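Putative NADPH:quinone reductase (Bacillus thuringiensis, PDB 3GMS) probably reduces quinones with NADPH, as a member of the medium-chain dehydrogenase/reductase family, although its function has not been established. Local coordinates at residues K6-H11 and A308-A313; P92-G97 and A107-P112; Y192-S197 and Y202-E207; I288-V291 and Q295-F298. One frame throughout, in Å; residues are numbered along the deposited sequence.

The four contacts sample both halves of a two-domain oxidoreductase, and all are partly buried. Contacts 1 and 2 lie in the GroES-like catalytic domain, which the two ends of the chain help to build. Ile-8 with Val-310 and Leu-93 with Val-111 are their buried parts; Lys-6 with Ala-308 and the Arg-94/Phe-109 stack lie nearer the surface. Contact 3 lies at the edge of the parallel Rossmann sheet, its centre about 40 Å from that of contact 2. Contact 4 ends helix 277-292, and its Ile-288 packs on Val-111 and Pro-112 of contact 2. Chemistry varies accordingly: contact 3 is apolar packing, contact 1 adds a water bridge, contact 2 is led by a cation-pi stack, and contact 4 rests on backbone hydrogen bonds.

Contact 1: K6-H11 and A308-A313; sequences KLIQFH and ADVKAA
Ile-8 and Val-310 make the apolar half of this contact, joining a strand near the N-terminus to the first turn of a helix about 300 residues further on. A single methyl of the valine, CG1, does the touching: it lies 3.8 Å from Ile-8 CD1 and 4.1 Å from Ile-8 CG2, so it is met by both branches of the isoleucine. The two side chains point in opposite directions and slide past each other rather than meeting end on. Val-310 adopts a first torsion of 62°, which sets CG1 between its own backbone N and carbonyl carbon and turns this methyl to the strand.

The polar half is indirect. Lys-6 leaves the same strand with CG opposite the backbone N (chi1 -170°) and bends further out, and its ammonium group donates to a water, with NZ 3.2 Å from the water oxygen. The same water accepts from Ala-308, whose N is 3.0 Å away, and thus bridges a charged side chain to a backbone amide just ahead of the helix. Lys-6 NZ also passes 4.3 Å from Ala-308 CB, a loose contact at an exposed margin.

Around this pair, strand 4-10 is hydrogen-bonded to strand 20-26, and Val-22 covers Ile-8 while Tyr-24 packs on Lys-6. On the helix side, Val-310 rests on Leu-329 of strand 326-330, which places helix 310-318 between the two-stranded antiparallel sheet near the N-terminus and strand 326-330.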
loop_
_atom_site.group_PDB
_atom_site.type_symbol
_atom_site.label_atom_id
_atom_site.label_comp_id
_atom_site.label_asym_id
_atom_site.label_seq_id
_atom_site.Cartn_x
_atom_site.Cartn_y
_atom_site.Cartn_z
ATOM N N LYS A 6 8.731 -21.816 -9.869
ATOM C CA LYS A 6 7.606 -21.331 -10.629
ATOM C C LYS A 6 7.560 -19.802 -10.497
ATOM O O LYS A 6 7.997 -19.251 -9.478
ATOM C CB LYS A 6 6.322 -21.934 -10.064
ATOM C CG LYS A 6 5.102 -21.684 -10.934
ATOM C CD LYS A 6 3.833 -22.259 -10.288
ATOM C CE LYS A 6 3.975 -23.756 -9.981
ATOM N NZ LYS A 6 2.631 -24.390 -10.027
ATOM N N LEU A 7 6.997 -19.133 -11.493
ATOM C CA LEU A 7 6.896 -17.660 -11.444
ATOM C C LEU A 7 5.762 -17.199 -12.301
ATOM O O LEU A 7 5.427 -17.866 -13.275
ATOM C CB LEU A 7 8.162 -16.986 -11.958
ATOM C CG LEU A 7 8.539 -17.098 -13.441
ATOM C CD1 LEU A 7 9.224 -15.823 -13.967
ATOM C CD2 LEU A 7 9.473 -18.271 -13.608
ATOM N N ILE A 8 5.172 -16.059 -11.935
ATOM C CA ILE A 8 4.225 -15.379 -12.810
ATOM C C ILE A 8 4.980 -14.234 -13.486
ATOM O O ILE A 8 5.658 -13.459 -12.811
ATOM C CB ILE A 8 3.024 -14.781 -12.010
ATOM C CG1 ILE A 8 2.328 -15.857 -11.166
ATOM C CG2 ILE A 8 2.064 -14.093 -12.948
ATOM C CD1 ILE A 8 1.895 -17.091 -11.947
ATOM N N GLN A 9 4.854 -14.126 -14.810
ATOM C CA GLN A 9 5.579 -13.162 -15.616
ATOM C C GLN A 9 4.645 -12.587 -16.682
ATOM O O GLN A 9 3.691 -13.270 -17.077
ATOM C CB GLN A 9 6.725 -13.927 -16.311
ATOM C CG GLN A 9 7.698 -13.100 -17.004
ATOM C CD GLN A 9 9.109 -13.659 -16.898
ATOM O OE1 GLN A 9 9.944 -13.085 -16.216
ATOM N NE2 GLN A 9 9.385 -14.757 -17.593
ATOM N N PHE A 10 4.890 -11.346 -17.104
ATOM C CA PHE A 10 4.291 -10.790 -18.321
ATOM C C PHE A 10 5.396 -10.265 -19.208
ATOM O O PHE A 10 6.370 -9.692 -18.726
ATOM C CB PHE A 10 3.257 -9.682 -18.063
ATOM C CG PHE A 10 3.759 -8.542 -17.187
ATOM C CD1 PHE A 10 4.072 -7.314 -17.743
ATOM C CD2 PHE A 10 3.864 -8.705 -15.799
ATOM C CE1 PHE A 10 4.531 -6.256 -16.942
ATOM C CE2 PHE A 10 4.325 -7.662 -14.988
ATOM C CZ PHE A 10 4.642 -6.435 -15.554
ATOM N N HIS A 11 5.220 -10.473 -20.503
ATOM C CA HIS A 11 6.240 -10.113 -21.506
ATOM C C HIS A 11 5.848 -8.847 -22.253
ATOM O O HIS A 11 6.688 -8.242 -22.903
ATOM C CB HIS A 11 6.462 -11.270 -22.480
ATOM C CG HIS A 11 6.967 -12.513 -21.830
ATOM N ND1 HIS A 11 8.292 -12.891 -21.865
ATOM C CD2 HIS A 11 6.321 -13.469 -21.124
ATOM C CE1 HIS A 11 8.441 -14.019 -21.195
ATOM N NE2 HIS A 11 7.258 -14.397 -20.745
ATOM N N ALA A 308 -0.684 -20.666 -9.531
ATOM C CA ALA A 308 -1.128 -21.054 -10.886
ATOM C C ALA A 308 -2.456 -20.458 -11.304
ATOM O O ALA A 308 -2.716 -20.302 -12.504
ATOM C CB ALA A 308 -1.185 -22.585 -11.067
ATOM N N ASP A 309 -3.288 -20.132 -10.320
ATOM C CA ASP A 309 -4.613 -19.602 -10.567
ATOM C C ASP A 309 -4.661 -18.086 -10.497
ATOM O O ASP A 309 -5.694 -17.496 -10.192
ATOM C CB ASP A 309 -5.586 -20.186 -9.544
ATOM C CG ASP A 309 -5.846 -21.639 -9.773
ATOM O OD1 ASP A 309 -6.220 -21.973 -10.914
ATOM O OD2 ASP A 309 -5.654 -22.449 -8.826
ATOM N N VAL A 310 -3.541 -17.437 -10.792
ATOM C CA VAL A 310 -3.478 -15.963 -10.699
ATOM C C VAL A 310 -4.514 -15.255 -11.554
ATOM O O VAL A 310 -5.137 -14.267 -11.129
ATOM C CB VAL A 310 -2.029 -15.463 -11.019
ATOM C CG1 VAL A 310 -1.649 -15.846 -12.463
ATOM C CG2 VAL A 310 -1.895 -13.949 -10.788
ATOM N N LYS A 311 -4.765 -15.751 -12.770
ATOM C CA LYS A 311 -5.735 -15.042 -13.596
ATOM C C LYS A 311 -7.108 -14.957 -12.942
ATOM O O LYS A 311 -7.729 -13.906 -12.965
ATOM C CB LYS A 311 -5.839 -15.647 -14.992
ATOM C CG LYS A 311 -4.607 -15.339 -15.823
ATOM C CD LYS A 311 -4.774 -15.906 -17.231
ATOM C CE LYS A 311 -3.732 -15.315 -18.167
ATOM N NZ LYS A 311 -4.108 -15.533 -19.609
ATOM N N ALA A 312 -7.554 -16.053 -12.345
ATOM C CA ALA A 312 -8.879 -16.064 -11.669
ATOM C C ALA A 312 -8.856 -15.083 -10.506
ATOM O O ALA A 312 -9.797 -14.335 -10.271
ATOM C CB ALA A 312 -9.239 -17.470 -11.190
ATOM N N ALA A 313 -7.754 -15.087 -9.783
ATOM C CA ALA A 313 -7.609 -14.211 -8.618
ATOM C C ALA A 313 -7.673 -12.737 -9.003
ATOM O O ALA A 313 -8.336 -11.925 -8.356
ATOM C CB ALA A 313 -6.297 -14.548 -7.857
HETATM O O HOH W 1 0.534 -22.949 -8.080
#

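Contact 2: P92-G97 and A107-P112; sequences PLRGEG and ADFVVP
Arg-94 lays its guanidinium flat over one face of the Phe-109 ring, the planes 17° apart and the centres 3.9 Å apart. This is a cation-pi stack in which Arg-94 CZ comes 3.5 Å from Phe-109 CE1. A bend at chi3 (55°) folds the arginine over the ring, so that CD adds a CH-pi contact at 4.3 Å from the Phe-109 centroid. Asp-108 CB covers the opposite face and leaves the phenyl sandwiched. At its root, Phe-109 CB sits 3.4 Å from Leu-93 O.

This close stack is the partly exposed side; the buried side is packed more loosely. There Leu-93 CD1 and Val-111 CG2 are 4.0 Å apart and touch through these two methyls alone. Pro-92 and Val-110 form an antiparallel, non-hydrogen-bonded pair whose side chains share a sheet face without coming into close contact. Gly-95 is exposed, and beyond it Glu-96 turns to a salt bridge with Lys-104.

Strands 89-92 and 110-112 are neighbours in the mixed sheet of the GroES-like domain, with Val-37 and Met-39 of strand 34-43 packed on Pro-92. Helix 277-292 covers Leu-93 and Val-111 through Trp-280 and Phe-284, and Trp-280 offers Arg-94 a second cation-pi partner.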
loop_
_atom_site.group_PDB
_atom_site.type_symbol
_atom_site.label_atom_id
_atom_site.label_comp_id
_atom_site.label_asym_id
_atom_site.label_seq_id
_atom_site.Cartn_x
_atom_site.Cartn_y
_atom_site.Cartn_z
ATOM N N PRO A 92 10.541 -10.454 2.064
ATOM C CA PRO A 92 11.717 -10.145 1.215
ATOM C C PRO A 92 11.449 -8.970 0.241
ATOM O O PRO A 92 11.051 -9.183 -0.914
ATOM C CB PRO A 92 11.930 -11.445 0.485
ATOM C CG PRO A 92 10.542 -12.055 0.327
ATOM C CD PRO A 92 9.751 -11.604 1.535
ATOM N N LEU A 93 11.620 -7.750 0.719
ATOM C CA LEU A 93 11.099 -6.569 0.000
ATOM C C LEU A 93 12.204 -5.900 -0.806
ATOM O O LEU A 93 13.376 -6.189 -0.589
ATOM C CB LEU A 93 10.444 -5.604 0.991
ATOM C CG LEU A 93 9.404 -6.208 1.939
ATOM C CD1 LEU A 93 8.864 -5.190 2.955
ATOM C CD2 LEU A 93 8.218 -6.811 1.127
ATOM N N ARG A 94 11.813 -5.049 -1.754
ATOM C CA ARG A 94 12.735 -4.206 -2.556
ATOM C C ARG A 94 13.748 -5.025 -3.328
ATOM O O ARG A 94 14.917 -4.605 -3.497
ATOM C CB ARG A 94 13.439 -3.173 -1.646
ATOM C CG ARG A 94 12.468 -2.290 -0.898
ATOM C CD ARG A 94 13.103 -1.298 0.095
ATOM N NE ARG A 94 14.110 -0.422 -0.526
ATOM C CZ ARG A 94 14.760 0.518 0.154
ATOM N NH1 ARG A 94 14.449 0.735 1.434
ATOM N NH2 ARG A 94 15.705 1.239 -0.443
ATOM N N GLY A 95 13.317 -6.194 -3.781
ATOM C CA GLY A 95 14.145 -7.074 -4.606
ATOM C C GLY A 95 13.289 -7.515 -5.768
ATOM O O GLY A 95 12.665 -6.683 -6.463
ATOM N N GLU A 96 13.250 -8.821 -5.989
ATOM C CA GLU A 96 12.474 -9.369 -7.089
ATOM C C GLU A 96 10.977 -9.303 -6.860
ATOM O O GLU A 96 10.510 -9.194 -5.732
ATOM C CB GLU A 96 12.853 -10.827 -7.348
ATOM C CG GLU A 96 14.300 -10.962 -7.784
ATOM C CD GLU A 96 14.701 -12.402 -7.933
ATOM O OE1 GLU A 96 14.250 -13.246 -7.130
ATOM O OE2 GLU A 96 15.484 -12.674 -8.870
ATOM N N GLY A 97 10.227 -9.434 -7.963
ATOM C CA GLY A 97 8.773 -9.564 -7.869
ATOM C C GLY A 97 8.353 -10.702 -6.992
ATOM O O GLY A 97 8.966 -11.775 -6.988
ATOM N N ALA A 107 20.033 -8.572 1.664
ATOM C CA ALA A 107 19.894 -8.669 3.131
ATOM C C ALA A 107 19.415 -7.390 3.811
ATOM O O ALA A 107 18.705 -7.458 4.816
ATOM C CB ALA A 107 21.198 -9.117 3.773
ATOM N N ASP A 108 19.825 -6.233 3.296
ATOM C CA ASP A 108 19.422 -4.930 3.860
ATOM C C ASP A 108 17.926 -4.740 4.009
ATOM O O ASP A 108 17.464 -4.009 4.875
ATOM C CB ASP A 108 19.970 -3.768 2.998
ATOM C CG ASP A 108 21.473 -3.627 3.108
ATOM O OD1 ASP A 108 22.097 -4.484 3.782
ATOM O OD2 ASP A 108 22.013 -2.671 2.515
ATOM N N PHE A 109 17.168 -5.392 3.149
ATOM C CA PHE A 109 15.743 -5.078 3.044
ATOM C C PHE A 109 14.867 -6.251 3.440
ATOM O O PHE A 109 13.664 -6.257 3.173
ATOM C CB PHE A 109 15.411 -4.654 1.608
ATOM C CG PHE A 109 16.299 -3.553 1.106
ATOM C CD1 PHE A 109 16.516 -2.411 1.891
ATOM C CD2 PHE A 109 16.941 -3.673 -0.127
ATOM C CE1 PHE A 109 17.373 -1.374 1.446
ATOM C CE2 PHE A 109 17.798 -2.642 -0.568
ATOM C CZ PHE A 109 17.999 -1.505 0.226
ATOM N N VAL A 110 15.481 -7.274 4.031
ATOM C CA VAL A 110 14.738 -8.390 4.587
ATOM C C VAL A 110 14.132 -7.997 5.947
ATOM O O VAL A 110 14.845 -7.619 6.877
ATOM C CB VAL A 110 15.665 -9.638 4.704
ATOM C CG1 VAL A 110 14.983 -10.705 5.472
ATOM C CG2 VAL A 110 16.055 -10.159 3.304
ATOM N N VAL A 111 12.813 -8.055 6.071
ATOM C CA VAL A 111 12.147 -7.702 7.324
ATOM C C VAL A 111 11.753 -8.939 8.129
ATOM O O VAL A 111 10.861 -9.690 7.725
ATOM C CB VAL A 111 10.841 -6.857 7.055
ATOM C CG1 VAL A 111 10.174 -6.472 8.344
ATOM C CG2 VAL A 111 11.149 -5.610 6.175
ATOM N N PRO A 112 12.389 -9.146 9.302
ATOM C CA PRO A 112 12.037 -10.284 10.159
ATOM C C PRO A 112 10.621 -10.157 10.678
ATOM O O PRO A 112 10.224 -9.071 11.061
ATOM C CB PRO A 112 13.015 -10.136 11.349
ATOM C CG PRO A 112 14.170 -9.346 10.799
ATOM C CD PRO A 112 13.496 -8.338 9.869
#

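Contact 3: Y192-S197 and Y202-E207; sequences YVIDTS and YETVME
Tyr-192, at the start of strand 192-195, meets Thr-204 of the following helix through its ring atom CE2, which lies 4.0 Å from Thr-204 CG2. The two side chains cross at about a right angle, and the methyl approaches the ring obliquely. The next residue, Val-193, projects to the other side of the sheet, where it packs on helix 182-188.

Ile-194 carries most of the contact. With CG1 opposite its carbonyl carbon (chi1 -49°) and the chain then extended, the isoleucine sends CD1 straight at the helix. There it meets Thr-204 tip to tip, CD1 being 3.9 Å from Thr-204 CB, and runs across Val-205, whose CG2 is 3.7 Å from Ile-194 CD1. One terminal methyl thus touches two successive helical residues.

At the end of the strand, Asp-195 opens an Asx turn: its OD1 accepts from Ser-197 N at 3.0 Å and from Ser-197 OG at 2.6 Å. Both donors come from the same face of the carboxylate, the hydroxyl on the syn side but tilted 26° out of the plane, and together they fix the first bend of the loop leading to the helix.

The helix runs back against the strand, their axes 9.8 Å apart and at 160°, as in the first half of a beta-alpha-beta crossover; strand 192-195 is the outermost of a parallel sheet with the Rossmann strand order. Between strand and helix the chemistry is apolar. Thr-204 offers its methyl to the strand while its OG1 bonds to Pro-200 O, so a polar residue can serve here as a hydrocarbon surface with its hydroxyl already satisfied.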
loop_
_atom_site.group_PDB
_atom_site.type_symbol
_atom_site.label_atom_id
_atom_site.label_comp_id
_atom_site.label_asym_id
_atom_site.label_seq_id
_atom_site.Cartn_x
_atom_site.Cartn_y
_atom_site.Cartn_z
ATOM N N TYR A 192 -15.600 11.295 11.292
ATOM C CA TYR A 192 -16.766 11.529 10.458
ATOM C C TYR A 192 -16.531 10.863 9.108
ATOM O O TYR A 192 -15.387 10.736 8.654
ATOM C CB TYR A 192 -16.947 13.039 10.242
ATOM C CG TYR A 192 -18.339 13.417 9.777
ATOM C CD1 TYR A 192 -19.354 13.674 10.702
ATOM C CD2 TYR A 192 -18.644 13.488 8.409
ATOM C CE1 TYR A 192 -20.644 14.020 10.268
ATOM C CE2 TYR A 192 -19.930 13.827 7.964
ATOM C CZ TYR A 192 -20.916 14.092 8.907
ATOM O OH TYR A 192 -22.184 14.428 8.463
ATOM N N VAL A 193 -17.600 10.463 8.442
ATOM C CA VAL A 193 -17.483 9.902 7.127
ATOM C C VAL A 193 -18.367 10.702 6.218
ATOM O O VAL A 193 -19.583 10.783 6.426
ATOM C CB VAL A 193 -17.844 8.380 7.075
ATOM C CG1 VAL A 193 -17.830 7.853 5.638
ATOM C CG2 VAL A 193 -16.927 7.584 7.983
ATOM N N ILE A 194 -17.753 11.331 5.231
ATOM C CA ILE A 194 -18.503 12.011 4.176
ATOM C C ILE A 194 -18.737 11.111 2.977
ATOM O O ILE A 194 -17.810 10.780 2.203
ATOM C CB ILE A 194 -17.821 13.341 3.714
ATOM C CG1 ILE A 194 -17.435 14.216 4.920
ATOM C CG2 ILE A 194 -18.701 14.050 2.673
ATOM C CD1 ILE A 194 -16.757 15.585 4.539
ATOM N N ASP A 195 -20.003 10.740 2.802
ATOM C CA ASP A 195 -20.390 9.895 1.699
ATOM C C ASP A 195 -20.837 10.820 0.603
ATOM O O ASP A 195 -21.899 11.442 0.717
ATOM C CB ASP A 195 -21.516 8.942 2.153
ATOM C CG ASP A 195 -22.132 8.137 1.012
ATOM O OD1 ASP A 195 -21.781 8.305 -0.173
ATOM O OD2 ASP A 195 -23.004 7.303 1.324
ATOM N N THR A 196 -20.014 10.940 -0.438
ATOM C CA THR A 196 -20.237 11.908 -1.505
ATOM C C THR A 196 -21.348 11.535 -2.491
ATOM O O THR A 196 -21.689 12.331 -3.352
ATOM C CB THR A 196 -18.932 12.286 -2.279
ATOM O OG1 THR A 196 -18.339 11.120 -2.837
ATOM C CG2 THR A 196 -17.924 12.987 -1.371
ATOM N N SER A 197 -21.916 10.336 -2.378
ATOM C CA SER A 197 -23.134 10.044 -3.142
ATOM C C SER A 197 -24.332 10.684 -2.433
ATOM O O SER A 197 -25.400 10.808 -3.021
ATOM C CB SER A 197 -23.346 8.549 -3.352
ATOM O OG SER A 197 -23.519 7.881 -2.119
ATOM N N TYR A 202 -17.116 19.784 -0.161
ATOM C CA TYR A 202 -16.642 21.096 0.341
ATOM C C TYR A 202 -17.499 21.652 1.490
ATOM O O TYR A 202 -17.000 21.981 2.565
ATOM C CB TYR A 202 -16.556 22.110 -0.815
ATOM C CG TYR A 202 -16.135 23.497 -0.358
ATOM C CD1 TYR A 202 -14.788 23.793 -0.098
ATOM C CD2 TYR A 202 -17.081 24.511 -0.154
ATOM C CE1 TYR A 202 -14.394 25.051 0.330
ATOM C CE2 TYR A 202 -16.696 25.767 0.277
ATOM C CZ TYR A 202 -15.352 26.041 0.526
ATOM O OH TYR A 202 -14.954 27.289 0.965
ATOM N N GLU A 203 -18.809 21.721 1.274
ATOM C CA GLU A 203 -19.669 22.317 2.309
ATOM C C GLU A 203 -19.647 21.558 3.647
ATOM O O GLU A 203 -19.699 22.173 4.711
ATOM C CB GLU A 203 -21.101 22.497 1.770
ATOM C CG GLU A 203 -21.251 23.715 0.803
ATOM C CD GLU A 203 -21.004 25.108 1.464
ATOM O OE1 GLU A 203 -20.389 25.988 0.800
ATOM O OE2 GLU A 203 -21.426 25.338 2.635
ATOM N N THR A 204 -19.544 20.219 3.595
ATOM C CA THR A 204 -19.547 19.439 4.836
ATOM C C THR A 204 -18.263 19.645 5.598
ATOM O O THR A 204 -18.279 19.779 6.822
ATOM C CB THR A 204 -19.823 17.923 4.612
ATOM O OG1 THR A 204 -21.010 17.757 3.809
ATOM C CG2 THR A 204 -20.011 17.231 5.928
ATOM N N VAL A 205 -17.132 19.676 4.882
ATOM C CA VAL A 205 -15.867 19.942 5.579
ATOM C C VAL A 205 -15.912 21.314 6.247
ATOM O O VAL A 205 -15.429 21.494 7.385
ATOM C CB VAL A 205 -14.641 19.877 4.633
ATOM C CG1 VAL A 205 -13.391 20.262 5.386
ATOM C CG2 VAL A 205 -14.545 18.478 4.043
ATOM N N MET A 206 -16.484 22.266 5.518
ATOM C CA MET A 206 -16.654 23.642 6.032
ATOM C C MET A 206 -17.505 23.631 7.327
ATOM O O MET A 206 -17.114 24.217 8.337
ATOM C CB MET A 206 -17.150 24.607 4.925
ATOM C CG MET A 206 -16.053 24.953 3.849
ATOM S SD MET A 206 -14.600 25.784 4.512
ATOM C CE MET A 206 -15.410 27.385 4.715
ATOM N N GLU A 207 -18.599 22.871 7.334
ATOM C CA GLU A 207 -19.379 22.717 8.583
ATOM C C GLU A 207 -18.559 22.058 9.687
ATOM O O GLU A 207 -18.529 22.536 10.827
ATOM C CB GLU A 207 -20.718 22.002 8.318
ATOM C CG GLU A 207 -21.567 21.808 9.592
ATOM C CD GLU A 207 -23.044 21.565 9.282
ATOM O OE1 GLU A 207 -23.385 21.469 8.079
ATOM O OE2 GLU A 207 -23.866 21.475 10.234
#

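Contact 4: I288-V291 and Q295-F298; sequences IRLV and QLRF
Leu-290 and Gln-295 cross at a slant at the end of a helix, the glutamine stretched beyond CG. Leu-290 CD2 lies over a face of the glutamine amide, 3.5 Å from Gln-295 OE1. The leucine's CB meets another neighbour, Leu-296 CB, at 4.0 Å; the Leu-296 side chain starts out toward the helix.

Val-291 and Phe-298 cross at about a right angle. The valine's CG2, opposite its carbonyl carbon while CG1 is opposite the backbone N (chi1 177°), comes 3.6 Å from Phe-298 CZ and reaches the far end of the ring obliquely. The phenylalanine begins off to one side, but its end swings closer to the helix.

The backbones are joined as well. Leu-290 O accepts twice: Gln-295 N, at 2.9 Å, comes in almost in line with the C=O bond, whereas Leu-296 N, at 3.2 Å, stands well above the carbonyl plane, 60° out of it. Val-291 CA makes a CH...O contact to Leu-296 O, and a water donates to that oxygen and to Val-291 O, tying the two carbonyls together.

The chain turns back at the end of helix 277-292 and returns two amides, five and six residues on, to the carbonyl of Leu-290. From here it sets out toward strand 301-306, consistent with the return from the Rossmann domain to the catalytic domain in medium-chain dehydrogenases.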
loop_
_atom_site.group_PDB
_atom_site.type_symbol
_atom_site.label_atom_id
_atom_site.label_comp_id
_atom_site.label_asym_id
_atom_site.label_seq_id
_atom_site.Cartn_x
_atom_site.Cartn_y
_atom_site.Cartn_z
ATOM N N ILE A 288 5.350 -3.346 13.298
ATOM C CA ILE A 288 5.188 -4.694 13.861
ATOM C C ILE A 288 4.713 -4.588 15.329
ATOM O O ILE A 288 3.786 -5.296 15.722
ATOM C CB ILE A 288 6.477 -5.504 13.717
ATOM C CG1 ILE A 288 6.661 -5.932 12.236
ATOM C CG2 ILE A 288 6.507 -6.698 14.700
ATOM C CD1 ILE A 288 8.069 -6.484 11.946
ATOM N N ARG A 289 5.325 -3.701 16.122
ATOM C CA ARG A 289 4.844 -3.463 17.495
ATOM C C ARG A 289 3.383 -3.028 17.536
ATOM O O ARG A 289 2.625 -3.516 18.374
ATOM C CB ARG A 289 5.686 -2.424 18.250
ATOM C CG ARG A 289 7.158 -2.681 18.249
ATOM C CD ARG A 289 7.541 -4.083 18.618
ATOM N NE ARG A 289 9.002 -4.139 18.640
ATOM C CZ ARG A 289 9.764 -4.498 17.615
ATOM N NH1 ARG A 289 9.222 -4.922 16.475
ATOM N NH2 ARG A 289 11.088 -4.476 17.759
ATOM N N LEU A 290 2.983 -2.130 16.621
ATOM C CA LEU A 290 1.598 -1.638 16.549
ATOM C C LEU A 290 0.601 -2.772 16.239
ATOM O O LEU A 290 -0.496 -2.835 16.823
ATOM C CB LEU A 290 1.436 -0.520 15.519
ATOM C CG LEU A 290 2.071 0.836 15.881
ATOM C CD1 LEU A 290 1.989 1.807 14.712
ATOM C CD2 LEU A 290 1.457 1.419 17.175
ATOM N N VAL A 291 1.008 -3.672 15.358
ATOM C CA VAL A 291 0.198 -4.857 15.068
ATOM C C VAL A 291 0.159 -5.803 16.274
ATOM O O VAL A 291 -0.914 -6.264 16.663
ATOM C CB VAL A 291 0.683 -5.594 13.809
ATOM C CG1 VAL A 291 -0.158 -6.894 13.562
ATOM C CG2 VAL A 291 0.548 -4.680 12.598
ATOM N N GLN A 295 -3.051 -2.247 18.056
ATOM C CA GLN A 295 -3.386 -0.848 17.726
ATOM C C GLN A 295 -3.675 -0.700 16.242
ATOM O O GLN A 295 -4.427 0.174 15.805
ATOM C CB GLN A 295 -2.241 0.068 18.129
ATOM C CG GLN A 295 -2.053 0.119 19.640
ATOM C CD GLN A 295 -0.791 0.807 20.016
ATOM O OE1 GLN A 295 0.226 0.163 20.242
ATOM N NE2 GLN A 295 -0.821 2.123 20.042
ATOM N N LEU A 296 -3.062 -1.580 15.477
ATOM C CA LEU A 296 -3.239 -1.619 14.046
ATOM C C LEU A 296 -3.703 -3.015 13.588
ATOM O O LEU A 296 -3.077 -4.003 13.924
ATOM C CB LEU A 296 -1.892 -1.299 13.424
ATOM C CG LEU A 296 -1.841 -0.667 12.046
ATOM C CD1 LEU A 296 -2.732 0.571 11.930
ATOM C CD2 LEU A 296 -0.366 -0.328 11.754
ATOM N N ARG A 297 -4.784 -3.089 12.821
ATOM C CA ARG A 297 -5.259 -4.365 12.308
ATOM C C ARG A 297 -5.488 -4.253 10.810
ATOM O O ARG A 297 -5.880 -3.190 10.316
ATOM C CB ARG A 297 -6.587 -4.764 12.972
ATOM C CG ARG A 297 -6.481 -5.001 14.483
ATOM C CD ARG A 297 -7.848 -5.367 15.037
ATOM N NE ARG A 297 -8.677 -4.166 15.158
ATOM C CZ ARG A 297 -10.008 -4.158 15.126
ATOM N NH1 ARG A 297 -10.689 -5.291 14.973
ATOM N NH2 ARG A 297 -10.664 -3.010 15.259
ATOM N N PHE A 298 -5.231 -5.343 10.085
ATOM C CA PHE A 298 -5.286 -5.251 8.620
ATOM C C PHE A 298 -6.586 -5.847 8.135
ATOM O O PHE A 298 -7.420 -6.259 8.963
ATOM C CB PHE A 298 -4.039 -5.871 7.949
ATOM C CG PHE A 298 -2.735 -5.251 8.377
ATOM C CD1 PHE A 298 -2.649 -3.895 8.713
ATOM C CD2 PHE A 298 -1.572 -6.024 8.431
ATOM C CE1 PHE A 298 -1.437 -3.317 9.134
ATOM C CE2 PHE A 298 -0.362 -5.453 8.809
ATOM C CZ PHE A 298 -0.291 -4.075 9.167
HETATM O O HOH W 2 -3.373 -6.328 15.266
#